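Local structure of alkaline serine protease (Pseudoalteromonas sp., 1Y9Z) at residues A[49-53]-A[104-108]. The protein probably hydrolyses peptide bonds as a cold-adapted, subtilisin-like alkaline serine protease, carrying an inserted beta-barrel domain beside its alpha/beta domain. Coordinates in Å, arbitrary orientation, origin at the centre of the assembly. Numbering follows the deposited sequence.
Sequences NNSGT and WGYSS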
loop_
_atom_site.group_PDB
_atom_site.type_symbol
_atom_site.label_atom_id
_atom_site.label_comp_id
_atom_site.label_asym_id
_atom_site.label_seq_id
_atom_site.Cartn_x
_atom_site.Cartn_y
_atom_site.Cartn_z
ATOM N N ASN A 49 -23.884 8.549 -4.636
ATOM C CA ASN A 49 -24.099 8.758 -3.210
ATOM C C ASN A 49 -25.074 7.773 -2.585
ATOM O O ASN A 49 -25.981 7.261 -3.245
ATOM C CB ASN A 49 -24.628 10.170 -2.929
ATOM C CG ASN A 49 -23.559 11.237 -3.038
ATOM O OD1 ASN A 49 -22.367 10.962 -2.911
ATOM N ND2 ASN A 49 -23.989 12.477 -3.251
ATOM N N ASN A 50 -24.873 7.523 -1.296
ATOM C CA ASN A 50 -25.737 6.647 -0.521
ATOM C C ASN A 50 -26.158 7.429 0.720
ATOM O O ASN A 50 -25.338 8.094 1.354
ATOM C CB ASN A 50 -25.004 5.365 -0.126
ATOM C CG ASN A 50 -25.868 4.440 0.706
ATOM O OD1 ASN A 50 -25.809 4.454 1.934
ATOM N ND2 ASN A 50 -26.689 3.638 0.037
ATOM N N SER A 51 -27.440 7.351 1.058
ATOM C CA SER A 51 -27.985 8.076 2.202
ATOM C C SER A 51 -27.221 7.906 3.515
ATOM O O SER A 51 -27.238 8.796 4.363
ATOM C CB SER A 51 -29.449 7.678 2.419
ATOM O OG SER A 51 -29.570 6.299 2.723
ATOM N N GLY A 52 -26.546 6.774 3.685
ATOM C CA GLY A 52 -25.826 6.544 4.924
ATOM C C GLY A 52 -24.379 6.992 4.995
ATOM O O GLY A 52 -23.778 6.944 6.067
ATOM N N THR A 53 -23.813 7.441 3.879
ATOM C CA THR A 53 -22.410 7.852 3.878
ATOM C C THR A 53 -22.103 9.226 3.284
ATOM O O THR A 53 -20.970 9.490 2.884
ATOM C CB THR A 53 -21.543 6.804 3.151
ATOM O OG1 THR A 53 -22.056 6.592 1.829
ATOM C CG2 THR A 53 -21.558 5.482 3.909
ATOM N N TRP A 104 -18.657 0.864 8.675
ATOM C CA TRP A 104 -19.621 0.628 7.604
ATOM C C TRP A 104 -20.894 1.429 7.857
ATOM O O TRP A 104 -21.538 1.282 8.898
ATOM C CB TRP A 104 -19.951 -0.866 7.499
ATOM C CG TRP A 104 -20.917 -1.205 6.393
ATOM C CD1 TRP A 104 -22.278 -1.070 6.418
ATOM C CD2 TRP A 104 -20.592 -1.725 5.096
ATOM N NE1 TRP A 104 -22.819 -1.475 5.221
ATOM C CE2 TRP A 104 -21.807 -1.882 4.391
ATOM C CE3 TRP A 104 -19.391 -2.073 4.460
ATOM C CZ2 TRP A 104 -21.858 -2.373 3.081
ATOM C CZ3 TRP A 104 -19.442 -2.563 3.155
ATOM C CH2 TRP A 104 -20.668 -2.708 2.482
ATOM N N GLY A 105 -21.251 2.279 6.898
ATOM C CA GLY A 105 -22.441 3.098 7.036
ATOM C C GLY A 105 -23.389 3.005 5.856
ATOM O O GLY A 105 -24.424 3.669 5.835
ATOM N N TYR A 106 -23.036 2.184 4.872
ATOM C CA TYR A 106 -23.864 2.007 3.683
ATOM C C TYR A 106 -25.268 1.586 4.115
ATOM O O TYR A 106 -25.422 0.764 5.017
ATOM C CB TYR A 106 -23.247 0.936 2.780
ATOM C CG TYR A 106 -23.545 1.103 1.307
ATOM C CD1 TYR A 106 -23.184 2.269 0.632
ATOM C CD2 TYR A 106 -24.145 0.077 0.578
ATOM C CE1 TYR A 106 -23.408 2.408 -0.737
ATOM C CE2 TYR A 106 -24.375 0.205 -0.793
ATOM C CZ TYR A 106 -24.004 1.373 -1.442
ATOM O OH TYR A 106 -24.230 1.502 -2.793
ATOM N N SER A 107 -26.286 2.152 3.474
ATOM C CA SER A 107 -27.671 1.834 3.818
ATOM C C SER A 107 -28.056 0.419 3.423
ATOM O O SER A 107 -29.081 -0.099 3.865
ATOM C CB SER A 107 -28.629 2.815 3.141
ATOM O OG SER A 107 -28.678 2.600 1.741
ATOM N N SER A 108 -27.238 -0.209 2.585
ATOM C CA SER A 108 -27.529 -1.561 2.141
ATOM C C SER A 108 -26.306 -2.474 2.211
ATOM O O SER A 108 -25.318 -2.163 2.870
ATOM C CB SER A 108 -28.093 -1.535 0.718
ATOM O OG SER A 108 -28.725 -2.763 0.400
#
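An Asx turn at N50, set in a type I beta turn from N50 to T53, docks on the loop between strand 103-104 and helix 110-119 in the subtilisin-like alpha/beta domain. N50 is the hub of the contact. N50 OD1 accepts from G52 N (3.0 Å) in its own turn and from S107 N (2.8 Å) across the gap, and N50 ND2 donates to S107 OG (2.8 Å). One carboxamide thus ties a turn backbone to both the amide and the hydroxyl of S107. Y106 packs against the same side chain: N50 CB sits 3.4 Å from Y106 CE1, and N50 ND2 is over one face of the ring; the Y106 side chain also touches V96 and V98 of strand 92-100. The backbones come closest at the glycines, where G52 CA makes a CA-H...O contact with G105 O, and a CB on G52 would clash with that oxygen. Strand 92-100 holds both loops, bonding G105 and Y106 through V98, T53 OG1 through K97 O, and G52 O through N100. The T53 methyl packs against the G105 backbone, T53 CG2 lying 3.6 Å from G105 C.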